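Local coordinates for amine Dehydrogenase (Pseudomonas putida, PDB 1JMX), which probably oxidises primary amines to aldehydes as a quinohaemoprotein dehydrogenase, this chain being its beta-propeller subunit, at residues Glu105-Val110 / Asp172-Lys177; Pro125-Phe130 / Arg142-Pro147. One frame throughout, in Å; residues are numbered along the deposited sequence.

Contact 1 (Glu105-Val110 / Asp172-Lys177); sequences EVYATV and DVKTGK
Strand 105-110 and the turn 172-177 meet without exchanging a single hydrogen bond; their closest CA atoms, those of Y107 and V173, stand 8.6 Å apart, so side chains must span the gap. The turn is shaped by its own backbone. G176 N donates to D172 O, D172 N to K177 O, and D172 OD2 accepts from K174 N through its anti lone pair, forming an Asx turn, while T175 OG1 takes K177 N in an ST turn. This folding points V173 at the strand; of K174 only the tip comes near. V173 does the apolar work: its CG1 comes down over one face of the Y107 ring in a CH-pi contact, 4.0 Å from the centroid and 21° off the normal, offset toward the rim and closest to CE2. Its other methyl, CG2, lies 3.7 Å from Y107 OH, so both methyls lie on one side of the ring, CG1 over its face and CG2 out by the hydroxyl. With CG anti to the carbonyl carbon, the tyrosine directs its hydroxyl back along its own strand, where OH lies 3.1 Å from E105 OE1. The chain of K174, bent at chi2 (51°), swings its tip in and crosses E105 obliquely; NZ to OE1, at 3.8 Å, is a long salt bridge. The other carboxylate oxygen, OE2, has the stronger partner, R142. L161 of strand 161-164 touches both Y107 and V173. A buried CH-pi contact beside a long, partly exposed ion pair thus joins neighbouring propeller blades, and two cationic side chains at E105 should favour its ionised form.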
loop_
_atom_site.group_PDB
_atom_site.type_symbol
_atom_site.label_atom_id
_atom_site.label_comp_id
_atom_site.label_asym_id
_atom_site.label_seq_id
_atom_site.Cartn_x
_atom_site.Cartn_y
_atom_site.Cartn_z
ATOM N N GLU B 105 -18.023 -9.368 35.111
ATOM C CA GLU B 105 -17.211 -8.248 34.650
ATOM C C GLU B 105 -16.700 -8.510 33.245
ATOM O O GLU B 105 -16.596 -9.657 32.812
ATOM C CB GLU B 105 -15.995 -8.018 35.546
ATOM C CG GLU B 105 -16.267 -8.022 37.018
ATOM C CD GLU B 105 -15.118 -7.449 37.814
ATOM O OE1 GLU B 105 -13.986 -7.989 37.751
ATOM O OE2 GLU B 105 -15.359 -6.434 38.497
ATOM N N VAL B 106 -16.390 -7.424 32.548
ATOM C CA VAL B 106 -15.843 -7.472 31.203
ATOM C C VAL B 106 -14.592 -6.595 31.253
ATOM O O VAL B 106 -14.612 -5.501 31.813
ATOM C CB VAL B 106 -16.841 -6.924 30.133
ATOM C CG1 VAL B 106 -16.184 -6.896 28.752
ATOM C CG2 VAL B 106 -18.098 -7.789 30.080
ATOM N N TYR B 107 -13.492 -7.121 30.731
ATOM C CA TYR B 107 -12.229 -6.407 30.708
ATOM C C TYR B 107 -11.924 -5.998 29.269
ATOM O O TYR B 107 -12.316 -6.669 28.324
ATOM C CB TYR B 107 -11.111 -7.300 31.251
ATOM C CG TYR B 107 -11.510 -8.084 32.478
ATOM C CD1 TYR B 107 -11.848 -9.436 32.385
ATOM C CD2 TYR B 107 -11.613 -7.461 33.722
ATOM C CE1 TYR B 107 -12.286 -10.141 33.492
ATOM C CE2 TYR B 107 -12.044 -8.157 34.835
ATOM C CZ TYR B 107 -12.385 -9.495 34.714
ATOM O OH TYR B 107 -12.851 -10.170 35.814
ATOM N N ALA B 108 -11.238 -4.878 29.112
ATOM C CA ALA B 108 -10.887 -4.396 27.791
ATOM C C ALA B 108 -9.676 -3.498 27.899
ATOM O O ALA B 108 -9.636 -2.627 28.764
ATOM C CB ALA B 108 -12.054 -3.622 27.195
ATOM N N THR B 109 -8.632 -3.762 27.118
ATOM C CA THR B 109 -7.508 -2.844 27.190
ATOM C C THR B 109 -7.752 -1.788 26.116
ATOM O O THR B 109 -8.171 -2.096 24.993
ATOM C CB THR B 109 -6.088 -3.502 27.138
ATOM O OG1 THR B 109 -5.426 -3.163 25.923
ATOM C CG2 THR B 109 -6.147 -4.975 27.324
ATOM N N VAL B 110 -7.637 -0.536 26.540
ATOM C CA VAL B 110 -7.875 0.618 25.699
ATOM C C VAL B 110 -6.602 1.375 25.360
ATOM O O VAL B 110 -5.844 1.770 26.250
ATOM C CB VAL B 110 -8.857 1.601 26.399
ATOM C CG1 VAL B 110 -9.137 2.791 25.514
ATOM C CG2 VAL B 110 -10.156 0.895 26.773
ATOM N N ASP B 172 -3.636 -10.129 37.491
ATOM C CA ASP B 172 -4.574 -10.122 38.601
ATOM C C ASP B 172 -5.494 -8.937 38.321
ATOM O O ASP B 172 -5.044 -7.797 38.325
ATOM C CB ASP B 172 -3.817 -9.884 39.907
ATOM C CG ASP B 172 -4.696 -10.031 41.135
ATOM O OD1 ASP B 172 -4.185 -10.498 42.172
ATOM O OD2 ASP B 172 -5.888 -9.682 41.088
ATOM N N VAL B 173 -6.781 -9.205 38.106
ATOM C CA VAL B 173 -7.738 -8.142 37.807
ATOM C C VAL B 173 -8.160 -7.282 38.999
ATOM O O VAL B 173 -8.895 -6.317 38.825
ATOM C CB VAL B 173 -8.996 -8.667 37.043
ATOM C CG1 VAL B 173 -8.586 -9.339 35.759
ATOM C CG2 VAL B 173 -9.802 -9.617 37.889
ATOM N N LYS B 174 -7.692 -7.625 40.199
ATOM C CA LYS B 174 -8.015 -6.857 41.411
ATOM C C LYS B 174 -6.911 -5.849 41.719
ATOM O O LYS B 174 -7.188 -4.688 42.033
ATOM C CB LYS B 174 -8.211 -7.781 42.621
ATOM C CG LYS B 174 -9.597 -8.401 42.738
ATOM C CD LYS B 174 -10.005 -9.065 41.425
ATOM C CE LYS B 174 -11.394 -9.675 41.463
ATOM N NZ LYS B 174 -11.815 -10.104 40.086
ATOM N N THR B 175 -5.663 -6.296 41.600
ATOM C CA THR B 175 -4.502 -5.456 41.875
ATOM C C THR B 175 -3.888 -4.885 40.596
ATOM O O THR B 175 -3.158 -3.886 40.629
ATOM C CB THR B 175 -3.400 -6.251 42.605
ATOM O OG1 THR B 175 -2.836 -7.220 41.709
ATOM C CG2 THR B 175 -3.974 -6.974 43.841
ATOM N N GLY B 176 -4.157 -5.553 39.478
ATOM C CA GLY B 176 -3.616 -5.119 38.208
ATOM C C GLY B 176 -2.165 -5.510 38.015
ATOM O O GLY B 176 -1.557 -5.143 37.004
ATOM N N LYS B 177 -1.585 -6.213 38.987
ATOM C CA LYS B 177 -0.198 -6.631 38.846
ATOM C C LYS B 177 -0.169 -7.839 37.933
ATOM O O LYS B 177 -1.082 -8.659 37.941
ATOM C CB LYS B 177 0.453 -6.971 40.187
ATOM C CG LYS B 177 1.899 -7.472 39.999
ATOM C CD LYS B 177 2.502 -8.124 41.255
ATOM C CE LYS B 177 3.257 -9.423 40.913
ATOM N NZ LYS B 177 2.314 -10.521 40.519
#

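Contact 2 (Pro125-Phe130 / Arg142-Pro147); sequences PRLEVF and RTFPMP
The carbonyl oxygen of L127 is gripped twice from the facing strand: F144 N donates a hydrogen bond of 3.0 Å lying in the carbonyl plane, and T143 CA adds a CA-H...O contact at 3.1 Å. F144 repays the bond, its own O taking L127 N at 2.8 Å, which completes an antiparallel hydrogen-bonded pair. Further along, V129 N meets R142 O nearly along the C=O axis. Beyond the strand end M146 N still reaches P125 O, but from 57° above the carbonyl plane, so the chain here has turned out of the regular pattern. One face of the pair carries L127, V129, R142 and F144. L127, with CG anti to the backbone N (chi1 -177°), runs beside F144 in the same direction, and CD2 meets ring atom CD1 at 4.1 Å. V129 lies alongside R142; its CG1 rests over one face of the guanidinium, 3.9 Å from both NH1 and NH2. Beyond this pair the guanidinium turns to E105, and V173 O accepts a weak bond from NH1. M146, doubly bent at chi2 and chi3, tucks CG against L127 CB at 3.6 Å, and both side chains touch M171 of strand 168-171. On the other face E128 and T143 form a non-hydrogen-bonded pair. R126 is extended from CG to NE; E128 OE2 sits near its guanidinium plane, 3.0 Å from NE in a salt bridge, while NE meets the carboxylate from above its plane. R126 NH1 has a second salt bridge with E89. Strand 142-145 is the last of this blade's sheet, reached by the hairpin from 126-131; with strand 168-171 of the next blade against the L127 face and strand 76-82 against F130, the layering is that of a beta-propeller.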
loop_
_atom_site.group_PDB
_atom_site.type_symbol
_atom_site.label_atom_id
_atom_site.label_comp_id
_atom_site.label_asym_id
_atom_site.label_seq_id
_atom_site.Cartn_x
_atom_site.Cartn_y
_atom_site.Cartn_z
ATOM N N PRO B 125 -1.616 2.772 27.263
ATOM C CA PRO B 125 -2.826 1.944 27.322
ATOM C C PRO B 125 -3.290 1.687 28.767
ATOM O O PRO B 125 -2.560 1.942 29.731
ATOM C CB PRO B 125 -2.378 0.649 26.643
ATOM C CG PRO B 125 -1.276 1.102 25.719
ATOM C CD PRO B 125 -0.522 2.049 26.601
ATOM N N ARG B 126 -4.513 1.192 28.908
ATOM C CA ARG B 126 -5.083 0.893 30.222
ATOM C C ARG B 126 -6.160 -0.170 30.127
ATOM O O ARG B 126 -6.844 -0.270 29.123
ATOM C CB ARG B 126 -5.688 2.156 30.860
ATOM C CG ARG B 126 -6.822 2.762 30.056
ATOM C CD ARG B 126 -7.350 4.038 30.666
ATOM N NE ARG B 126 -8.272 4.693 29.744
ATOM C CZ ARG B 126 -7.992 5.797 29.062
ATOM N NH1 ARG B 126 -6.812 6.394 29.199
ATOM N NH2 ARG B 126 -8.879 6.283 28.207
ATOM N N LEU B 127 -6.265 -1.003 31.153
ATOM C CA LEU B 127 -7.301 -2.021 31.197
ATOM C C LEU B 127 -8.460 -1.366 31.945
ATOM O O LEU B 127 -8.251 -0.679 32.938
ATOM C CB LEU B 127 -6.830 -3.255 31.979
ATOM C CG LEU B 127 -7.828 -4.423 32.036
ATOM C CD1 LEU B 127 -7.685 -5.288 30.785
ATOM C CD2 LEU B 127 -7.584 -5.263 33.273
ATOM N N GLU B 128 -9.667 -1.518 31.420
ATOM C CA GLU B 128 -10.857 -0.969 32.049
ATOM C C GLU B 128 -11.792 -2.130 32.344
ATOM O O GLU B 128 -12.021 -2.985 31.492
ATOM C CB GLU B 128 -11.545 0.041 31.135
ATOM C CG GLU B 128 -10.725 1.286 30.886
ATOM C CD GLU B 128 -11.448 2.323 30.070
ATOM O OE1 GLU B 128 -12.420 1.994 29.366
ATOM O OE2 GLU B 128 -11.035 3.484 30.140
ATOM N N VAL B 129 -12.285 -2.179 33.575
ATOM C CA VAL B 129 -13.183 -3.232 34.012
ATOM C C VAL B 129 -14.587 -2.666 34.059
ATOM O O VAL B 129 -14.803 -1.566 34.552
ATOM C CB VAL B 129 -12.810 -3.739 35.418
ATOM C CG1 VAL B 129 -13.627 -4.962 35.768
ATOM C CG2 VAL B 129 -11.321 -4.042 35.501
ATOM N N PHE B 130 -15.542 -3.409 33.523
ATOM C CA PHE B 130 -16.926 -2.975 33.515
ATOM C C PHE B 130 -17.744 -4.059 34.179
ATOM O O PHE B 130 -17.430 -5.244 34.076
ATOM C CB PHE B 130 -17.435 -2.783 32.084
ATOM C CG PHE B 130 -16.624 -1.817 31.279
ATOM C CD1 PHE B 130 -15.539 -2.254 30.529
ATOM C CD2 PHE B 130 -16.933 -0.463 31.279
ATOM C CE1 PHE B 130 -14.775 -1.355 29.795
ATOM C CE2 PHE B 130 -16.170 0.441 30.545
ATOM C CZ PHE B 130 -15.092 -0.008 29.806
ATOM N N ARG B 142 -12.985 0.067 37.558
ATOM C CA ARG B 142 -11.602 -0.142 37.961
ATOM C C ARG B 142 -10.753 -0.015 36.700
ATOM O O ARG B 142 -11.191 -0.409 35.630
ATOM C CB ARG B 142 -11.464 -1.560 38.514
ATOM C CG ARG B 142 -10.477 -1.737 39.643
ATOM C CD ARG B 142 -10.421 -3.210 40.055
ATOM N NE ARG B 142 -11.758 -3.765 40.159
ATOM C CZ ARG B 142 -12.164 -4.883 39.569
ATOM N NH1 ARG B 142 -11.343 -5.604 38.827
ATOM N NH2 ARG B 142 -13.424 -5.243 39.670
ATOM N N THR B 143 -9.583 0.602 36.806
ATOM C CA THR B 143 -8.687 0.728 35.659
ATOM C C THR B 143 -7.234 0.638 36.088
ATOM O O THR B 143 -6.855 1.133 37.145
ATOM C CB THR B 143 -8.972 1.987 34.731
ATOM O OG1 THR B 143 -7.774 2.739 34.504
ATOM C CG2 THR B 143 -10.042 2.874 35.281
ATOM N N PHE B 144 -6.442 -0.058 35.285
ATOM C CA PHE B 144 -5.037 -0.263 35.582
ATOM C C PHE B 144 -4.205 0.050 34.357
ATOM O O PHE B 144 -4.730 0.116 33.251
ATOM C CB PHE B 144 -4.777 -1.731 35.929
ATOM C CG PHE B 144 -5.702 -2.294 36.955
ATOM C CD1 PHE B 144 -6.812 -3.035 36.569
ATOM C CD2 PHE B 144 -5.445 -2.125 38.309
ATOM C CE1 PHE B 144 -7.658 -3.606 37.525
ATOM C CE2 PHE B 144 -6.280 -2.688 39.270
ATOM C CZ PHE B 144 -7.388 -3.431 38.877
ATOM N N PRO B 145 -2.894 0.275 34.546
ATOM C CA PRO B 145 -1.996 0.569 33.425
ATOM C C PRO B 145 -1.661 -0.721 32.674
ATOM O O PRO B 145 -1.549 -1.792 33.273
ATOM C CB PRO B 145 -0.765 1.156 34.116
ATOM C CG PRO B 145 -0.759 0.463 35.438
ATOM C CD PRO B 145 -2.210 0.480 35.836
ATOM N N MET B 146 -1.537 -0.617 31.358
ATOM C CA MET B 146 -1.225 -1.769 30.524
ATOM C C MET B 146 -0.052 -1.487 29.596
ATOM O O MET B 146 0.228 -0.333 29.262
ATOM C CB MET B 146 -2.437 -2.150 29.658
ATOM C CG MET B 146 -3.603 -2.749 30.408
ATOM S SD MET B 146 -3.165 -4.328 31.124
ATOM C CE MET B 146 -3.266 -5.408 29.674
ATOM N N PRO B 147 0.709 -2.532 29.243
ATOM C CA PRO B 147 1.832 -2.299 28.335
ATOM C C PRO B 147 1.286 -2.124 26.909
ATOM O O PRO B 147 0.113 -2.393 26.650
ATOM C CB PRO B 147 2.673 -3.574 28.489
ATOM C CG PRO B 147 1.682 -4.618 28.911
ATOM C CD PRO B 147 0.784 -3.869 29.863
#

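How the contacts relate
From the N terminus the chain runs through strand 105-115, passes L116 to Y120 beside heme c, and returns along 126-131, whose R126 O probably accepts a hydrogen bond from V110 N. Contact 2 then closes a short hairpin loop of 11 residues. Contact 1 closes the wider loop, with 61 residues between its segments, and contact 2 falls wholly within it. The turn 172-177 belongs to the next blade, so contact 1 bridges two blades while contact 2 completes one. R142 unites them through its NH2, which makes a 2.6 Å salt bridge to E105 OE2; separately, F144 CE1 packs against V173 O.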